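Local atomic coordinates of glutathione transferase (Lolium rigidum, PDB entry 6ZB6), a protein that probably conjugates glutathione to herbicides and other xenobiotics, as phi class glutathione transferases linked to herbicide resistance do. Residues 111-114 with 115-119; 141-144 with 145-149. One frame throughout, in Å; residues are numbered along the deposited sequence.

Contact 1: 111-114 with 115-119; sequences PALS and PIVYQ. With GTB (S-(p-nitrobenzyl)glutathione), chain G.
Tyr118 packs against Ser114, one turn earlier in the same helix, and the two are bonded through the backbone and in contact through their side chains. The Tyr118 N-H runs almost straight to Ser114 O, 2.9 Å from N to O with an angle of 170° at the hydrogen. From there the tyrosine can be followed outward. Its CB and CG pass beside the Ser114 carbonyl oxygen. CD2 comes within 3.3 Å of Ser114 O and lies equally near the hydroxyl. CE2 is 3.2 Å from Ser114 OG, which sits at the ring edge, close to the ring plane. CE1 and CZ belong to the ligand side, where CE1 is 3.8 Å from C3' of S-(p-nitrobenzyl)glutathione. At the tip, Tyr118 OH approaches ligand C2' to 3.2 Å. With chi1 of -178°, Ser114 swings OG away from its own N and out to the tyrosine, placing it beside the CD2-CE2 edge. Phe122 meets the same tyrosine edge-to-face.

Pro115 interrupts the regular backbone ladder. Its N has no hydrogen to offer, and its ring carbon CD instead lies 3.1 Å from Pro111 O. Ile116 N also skips the usual bond, leaving the buried Ala112 O without a partner in the model, and bonds weakly to Leu113 O. That oxygen takes a second weak bond from Val117 N, while Leu113 CD2 meets Val117 CG2 at 4.1 Å in oblique side-chain packing. The backbone thus shows a proline kink within helix 92-127. Just beyond it, Tyr118 lines the wall of the pocket that receives the S-benzyl group, the hydrophobic substrate site that glutathione transferases build largely from their helical C-terminal domain.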
ATOM      1  N   PRO A 111       9.917   2.546  -5.184  1.00 24.33           N
ATOM      2  CA  PRO A 111      10.996   3.552  -5.192  1.00 25.15           C
ATOM      3  C   PRO A 111      10.914   4.529  -6.354  1.00 28.41           C
ATOM      4  O   PRO A 111      11.427   5.649  -6.242  1.00 25.68           O
ATOM      5  CB  PRO A 111      12.269   2.699  -5.253  1.00 26.92           C
ATOM      6  CG  PRO A 111      11.886   1.476  -4.493  1.00 23.48           C
ATOM      7  CD  PRO A 111      10.467   1.192  -4.946  1.00 18.70           C
ATOM      8  N   ALA A 112      10.277   4.158  -7.457  1.00 20.06           N
ATOM      9  CA  ALA A 112      10.113   5.107  -8.550  1.00 25.00           C
ATOM     10  C   ALA A 112       8.896   6.005  -8.368  1.00 22.97           C
ATOM     11  O   ALA A 112       8.937   7.185  -8.751  1.00 26.11           O
ATOM     12  CB  ALA A 112      10.014   4.359  -9.880  1.00 21.49           C
ATOM     13  N   LEU A 113       7.813   5.479  -7.791  1.00 20.32           N
ATOM     14  CA  LEU A 113       6.557   6.220  -7.673  1.00 19.87           C
ATOM     15  C   LEU A 113       6.488   7.028  -6.382  1.00 21.97           C
ATOM     16  O   LEU A 113       6.081   8.192  -6.394  1.00 20.60           O
ATOM     17  CB  LEU A 113       5.370   5.244  -7.766  1.00 21.98           C
ATOM     18  CG  LEU A 113       3.947   5.774  -7.562  1.00 24.74           C
ATOM     19  CD1 LEU A 113       2.974   5.134  -8.557  1.00 23.77           C
ATOM     20  CD2 LEU A 113       3.479   5.553  -6.117  1.00 20.45           C
ATOM     21  N   SER A 114       6.917   6.439  -5.268  1.00 22.65           N
ATOM     22  CA  SER A 114       6.863   7.124  -3.980  1.00 19.79           C
ATOM     23  C   SER A 114       7.474   8.525  -3.967  1.00 20.02           C
ATOM     24  O   SER A 114       6.870   9.420  -3.348  1.00 26.50           O
ATOM     25  CB  SER A 114       7.543   6.236  -2.915  1.00 25.88           C
ATOM     26  OG  SER A 114       7.467   6.842  -1.649  1.00 38.24           O
ATOM     27  N   PRO A 115       8.627   8.798  -4.594  1.00 24.04           N
ATOM     28  CA  PRO A 115       9.160  10.168  -4.534  1.00 24.39           C
ATOM     29  C   PRO A 115       8.222  11.200  -5.111  1.00 29.39           C
ATOM     30  O   PRO A 115       8.179  12.337  -4.615  1.00 25.66           O
ATOM     31  CB  PRO A 115      10.457  10.075  -5.345  1.00 34.16           C
ATOM     32  CG  PRO A 115      10.873   8.660  -5.187  1.00 30.34           C
ATOM     33  CD  PRO A 115       9.578   7.897  -5.267  1.00 26.58           C
ATOM     34  N   ILE A 116       7.453  10.836  -6.140  1.00 27.49           N
ATOM     35  CA  ILE A 116       6.501  11.780  -6.712  1.00 23.36           C
ATOM     36  C   ILE A 116       5.404  12.104  -5.708  1.00 27.54           C
ATOM     37  O   ILE A 116       4.986  13.259  -5.584  1.00 30.92           O
ATOM     38  CB  ILE A 116       5.934  11.234  -8.035  1.00 27.17           C
ATOM     39  CG1 ILE A 116       7.079  10.977  -9.024  1.00 27.81           C
ATOM     40  CG2 ILE A 116       4.931  12.239  -8.651  1.00 22.33           C
ATOM     41  CD1 ILE A 116       6.766   9.953 -10.092  1.00 30.23           C
ATOM     42  N   VAL A 117       4.937  11.102  -4.958  1.00 28.39           N
ATOM     43  CA  VAL A 117       3.939  11.348  -3.921  1.00 28.19           C
ATOM     44  C   VAL A 117       4.514  12.250  -2.833  1.00 30.35           C
ATOM     45  O   VAL A 117       3.865  13.208  -2.390  1.00 32.16           O
ATOM     46  CB  VAL A 117       3.425  10.018  -3.337  1.00 25.05           C
ATOM     47  CG1 VAL A 117       2.522  10.284  -2.142  1.00 29.67           C
ATOM     48  CG2 VAL A 117       2.691   9.228  -4.408  1.00 27.98           C
ATOM     49  N   TYR A 118       5.743  11.955  -2.388  1.00 33.34           N
ATOM     50  CA  TYR A 118       6.400  12.787  -1.380  1.00 35.40           C
ATOM     51  C   TYR A 118       6.534  14.223  -1.856  1.00 37.20           C
ATOM     52  O   TYR A 118       6.165  15.166  -1.146  1.00 36.47           O
ATOM     53  CB  TYR A 118       7.784  12.226  -1.048  1.00 40.34           C
ATOM     54  CG  TYR A 118       7.782  11.210   0.061  1.00 42.21           C
ATOM     55  CD1 TYR A 118       7.882  11.603   1.391  1.00 45.74           C
ATOM     56  CD2 TYR A 118       7.678   9.851  -0.218  1.00 49.49           C
ATOM     57  CE1 TYR A 118       7.881  10.667   2.413  1.00 46.50           C
ATOM     58  CE2 TYR A 118       7.672   8.906   0.794  1.00 46.59           C
ATOM     59  CZ  TYR A 118       7.773   9.321   2.106  1.00 51.63           C
ATOM     60  OH  TYR A 118       7.770   8.380   3.108  1.00 54.62           O
ATOM     61  N   GLN A 119       7.070  14.406  -3.062  1.00 32.43           N
ATOM     62  CA  GLN A 119       7.391  15.751  -3.521  1.00 35.68           C
ATOM     63  C   GLN A 119       6.141  16.557  -3.856  1.00 37.27           C
ATOM     64  O   GLN A 119       6.136  17.779  -3.675  1.00 34.07           O
ATOM     65  CB  GLN A 119       8.309  15.680  -4.738  1.00 34.41           C
ATOM     66  CG  GLN A 119       9.692  15.128  -4.455  1.00 38.92           C
ATOM     67  CD  GLN A 119      10.497  16.023  -3.538  1.00 42.32           C
ATOM     68  OE1 GLN A 119      10.258  17.224  -3.464  1.00 41.17           O
ATOM     69  NE2 GLN A 119      11.462  15.436  -2.830  1.00 44.69           N
TER
HETATM   70  N1  GTB G 301       8.845  -0.131   6.099  1.00 18.02           N
HETATM   71  CA1 GTB G 301       7.914   0.476   7.037  1.00 21.51           C
HETATM   72  C1  GTB G 301       6.547  -0.216   6.913  1.00 18.28           C
HETATM   73  O11 GTB G 301       6.124  -0.595   5.787  1.00 24.21           O
HETATM   74  O12 GTB G 301       5.833  -0.416   7.932  1.00 19.89           O
HETATM   75  CB1 GTB G 301       7.814   1.966   6.695  1.00 22.70           C
HETATM   76  CG1 GTB G 301       6.818   2.616   7.654  1.00 23.37           C
HETATM   77  CD1 GTB G 301       6.836   4.130   7.533  1.00 26.96           C
HETATM   78  OE1 GTB G 301       7.556   4.688   6.763  1.00 26.00           O
HETATM   79  N2  GTB G 301       5.944   4.885   8.378  1.00 21.22           N
HETATM   80  CA2 GTB G 301       5.974   6.329   8.256  1.00 25.17           C
HETATM   81  C2  GTB G 301       6.469   6.907   9.573  1.00 21.65           C
HETATM   82  O2  GTB G 301       6.087   6.492  10.623  1.00 22.74           O
HETATM   83  CB2 GTB G 301       4.567   6.840   7.935  1.00 24.32           C
HETATM   84  SG2 GTB G 301       4.089   6.230   6.277  1.00 30.90           S
HETATM   85  N3  GTB G 301       7.443   7.970   9.542  1.00 25.54           N
HETATM   86  CA3 GTB G 301       7.908   8.525  10.796  1.00 30.26           C
HETATM   87  C3  GTB G 301       9.424   8.399  10.904  1.00 36.92           C
HETATM   88  O31 GTB G 301      10.055   9.148  11.701  1.00 44.62           O
HETATM   89  O32 GTB G 301      10.048   7.551  10.207  1.00 37.82           O
HETATM   90  C'  GTB G 301       5.156   7.029   5.042  1.00 35.64           C
HETATM   91  C1' GTB G 301       4.952   8.539   5.133  1.00 45.42           C
HETATM   92  C2' GTB G 301       6.001   9.354   5.527  1.00 50.70           C
HETATM   93  C3' GTB G 301       5.825  10.727   5.612  1.00 58.90           C
HETATM   94  C4' GTB G 301       4.596  11.288   5.297  1.00 57.62           C
HETATM   95  N41 GTB G 301       4.403  12.734   5.389  1.00 59.47           N
HETATM   96  O41 GTB G 301       5.483  13.590   5.674  1.00 59.42           O
HETATM   97  O42 GTB G 301       3.331  13.182   5.227  1.00 55.22           O
HETATM   98  C5' GTB G 301       3.545  10.469   4.905  1.00 53.47           C
HETATM   99  C6' GTB G 301       3.720   9.095   4.820  1.00 52.61           C

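Contact 2: 141-144 with 145-149; sequences EKLK and KVLEV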
ATOM      1  N   GLU A 141      10.730   9.746 -15.011  1.00 26.35           N
ATOM      2  CA  GLU A 141      11.369   9.006 -16.090  1.00 35.22           C
ATOM      3  C   GLU A 141      11.644   7.570 -15.673  1.00 31.84           C
ATOM      4  O   GLU A 141      11.486   6.642 -16.479  1.00 28.50           O
ATOM      5  CB  GLU A 141      12.647   9.715 -16.533  1.00 38.08           C
ATOM      6  CG  GLU A 141      12.373  10.995 -17.358  1.00 48.91           C
ATOM      7  CD  GLU A 141      11.234  10.849 -18.392  1.00 50.08           C
ATOM      8  OE1 GLU A 141      11.398  10.072 -19.363  1.00 45.75           O
ATOM      9  OE2 GLU A 141      10.184  11.527 -18.242  1.00 38.94           O
ATOM     10  N   LYS A 142      12.030   7.357 -14.411  1.00 26.97           N
ATOM     11  CA  LYS A 142      12.191   5.994 -13.923  1.00 23.24           C
ATOM     12  C   LYS A 142      10.854   5.268 -13.869  1.00 24.35           C
ATOM     13  O   LYS A 142      10.767   4.095 -14.250  1.00 25.42           O
ATOM     14  CB  LYS A 142      12.851   6.007 -12.540  1.00 27.25           C
ATOM     15  CG  LYS A 142      14.359   6.235 -12.599  1.00 44.55           C
ATOM     16  CD  LYS A 142      14.845   7.051 -11.417  1.00 55.56           C
ATOM     17  CE  LYS A 142      15.966   6.344 -10.678  1.00 59.38           C
ATOM     18  NZ  LYS A 142      16.407   7.113  -9.477  1.00 62.43           N
ATOM     19  N   LEU A 143       9.800   5.946 -13.402  1.00 23.54           N
ATOM     20  CA  LEU A 143       8.494   5.295 -13.299  1.00 22.62           C
ATOM     21  C   LEU A 143       7.974   4.876 -14.668  1.00 21.99           C
ATOM     22  O   LEU A 143       7.421   3.776 -14.826  1.00 21.39           O
ATOM     23  CB  LEU A 143       7.494   6.223 -12.602  1.00 23.43           C
ATOM     24  CG  LEU A 143       6.095   5.653 -12.356  1.00 25.25           C
ATOM     25  CD1 LEU A 143       6.164   4.378 -11.490  1.00 22.78           C
ATOM     26  CD2 LEU A 143       5.229   6.702 -11.680  1.00 22.78           C
ATOM     27  N   LYS A 144       8.121   5.748 -15.671  1.00 25.09           N
ATOM     28  CA  LYS A 144       7.672   5.403 -17.018  1.00 22.85           C
ATOM     29  C   LYS A 144       8.326   4.115 -17.499  1.00 24.26           C
ATOM     30  O   LYS A 144       7.659   3.256 -18.094  1.00 26.45           O
ATOM     31  CB  LYS A 144       7.969   6.546 -17.990  1.00 23.70           C
ATOM     32  CG  LYS A 144       7.035   7.751 -17.879  1.00 24.74           C
ATOM     33  CD  LYS A 144       7.581   8.925 -18.695  1.00 22.74           C
ATOM     34  CE  LYS A 144       6.733  10.177 -18.506  1.00 28.41           C
ATOM     35  NZ  LYS A 144       7.357  11.363 -19.174  1.00 29.67           N
ATOM     36  N   LYS A 145       9.626   3.947 -17.230  1.00 23.90           N
ATOM     37  CA  LYS A 145      10.299   2.716 -17.639  1.00 27.43           C
ATOM     38  C   LYS A 145       9.725   1.512 -16.905  1.00 26.18           C
ATOM     39  O   LYS A 145       9.496   0.458 -17.508  1.00 27.95           O
ATOM     40  CB  LYS A 145      11.806   2.823 -17.400  1.00 33.45           C
ATOM     41  CG  LYS A 145      12.524   3.825 -18.304  1.00 35.86           C
ATOM     42  CD  LYS A 145      12.140   3.654 -19.770  1.00 45.63           C
ATOM     43  CE  LYS A 145      12.670   4.808 -20.630  1.00 48.95           C
ATOM     44  NZ  LYS A 145      11.763   5.147 -21.778  1.00 45.49           N
ATOM     45  N   VAL A 146       9.481   1.653 -15.603  1.00 26.29           N
ATOM     46  CA  VAL A 146       8.811   0.597 -14.844  1.00 24.90           C
ATOM     47  C   VAL A 146       7.451   0.286 -15.463  1.00 24.00           C
ATOM     48  O   VAL A 146       7.086  -0.880 -15.667  1.00 22.24           O
ATOM     49  CB  VAL A 146       8.670   1.011 -13.366  1.00 22.02           C
ATOM     50  CG1 VAL A 146       7.821  -0.010 -12.588  1.00 20.75           C
ATOM     51  CG2 VAL A 146      10.031   1.177 -12.728  1.00 23.71           C
ATOM     52  N   LEU A 147       6.678   1.328 -15.777  1.00 22.30           N
ATOM     53  CA  LEU A 147       5.327   1.095 -16.269  1.00 24.47           C
ATOM     54  C   LEU A 147       5.336   0.389 -17.619  1.00 27.98           C
ATOM     55  O   LEU A 147       4.443  -0.419 -17.890  1.00 21.95           O
ATOM     56  CB  LEU A 147       4.555   2.418 -16.344  1.00 20.18           C
ATOM     57  CG  LEU A 147       4.161   2.995 -14.969  1.00 20.79           C
ATOM     58  CD1 LEU A 147       3.392   4.321 -15.158  1.00 24.07           C
ATOM     59  CD2 LEU A 147       3.327   2.002 -14.186  1.00 24.31           C
ATOM     60  N   GLU A 148       6.340   0.650 -18.462  1.00 26.42           N
ATOM     61  CA  GLU A 148       6.477  -0.111 -19.700  1.00 25.05           C
ATOM     62  C   GLU A 148       6.588  -1.609 -19.431  1.00 26.43           C
ATOM     63  O   GLU A 148       6.024  -2.419 -20.178  1.00 24.98           O
ATOM     64  CB  GLU A 148       7.689   0.385 -20.488  1.00 22.19           C
ATOM     65  CG  GLU A 148       7.444   1.779 -21.118  1.00 27.16           C
ATOM     66  CD  GLU A 148       8.684   2.392 -21.750  1.00 38.05           C
ATOM     67  OE1 GLU A 148       9.706   1.686 -21.893  1.00 39.38           O
ATOM     68  OE2 GLU A 148       8.636   3.595 -22.092  1.00 37.75           O
ATOM     69  N   VAL A 149       7.312  -2.000 -18.376  1.00 23.09           N
ATOM     70  CA  VAL A 149       7.402  -3.415 -18.025  1.00 22.70           C
ATOM     71  C   VAL A 149       6.063  -3.926 -17.505  1.00 24.28           C
ATOM     72  O   VAL A 149       5.617  -5.023 -17.869  1.00 23.87           O
ATOM     73  CB  VAL A 149       8.527  -3.642 -16.998  1.00 20.16           C
ATOM     74  CG1 VAL A 149       8.538  -5.095 -16.533  1.00 24.73           C
ATOM     75  CG2 VAL A 149       9.879  -3.232 -17.583  1.00 28.51           C
TER
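Helix 133-156 of the all-helical C-terminal domain is amphipathic here, and two of its turns meet with a leucine pair on the inner face and charged side chains outside. Leu143 reaches Leu147 one turn on, its CG 4.1 Å from Leu147 CD1. Leu143 holds CG anti to its N (chi1 -177°), while Leu147 has CG anti to the carbonyl carbon (chi1 -72°), a combination that brings the two branched ends together at a slant. Leu187 touches both leucines.

The backbone below them is regular. Leu147 N bonds to Leu143 O at 2.7 Å and Val146 N to Lys142 O at 3.1 Å. Glu148 N bonds to Lys144 O at 2.9 Å. The bond from Lys145 N to Glu141 O is weak.

On the outer side, an extended Lys144 chain carries NZ to Glu141 OE2, 3.0 Å away, which it meets on the syn side of the carboxylate. Lys145 CG lies 3.5 Å from Glu141 O, and the chain then bends at chi2 and again at chi4 on its way to NZ, which forms a longer salt bridge with Glu148 OE2 at 3.5 Å. Each ion pair spans three residues, with the acid first in Glu141-Lys144 and the base first in Lys145-Glu148. On this largely exposed surface, solvent would probably screen them, so each is likely to contribute modestly to helix stability.

In the fold
Contact 1 comes first along the chain, on helix 92-127, and contact 2 follows on the next helix, 133-156; both belong to the helical C-terminal domain. Their centres are 13 Å apart, on the same side of the chain's centre, and the helices pack directly. Leu143 is the bridge: its CD1 lies 3.9 Å from Leu113 CB, its CD2 as close to Ile116 CD1, and its CA against Ala112 CB. The two contacts thus meet through Ala112, Leu113 and Ile116 on one helix and Leu143 on the other, while Tyr118 faces the ligand. In this part of the domain, helix 92-127 stands between the ligand and helix 133-156.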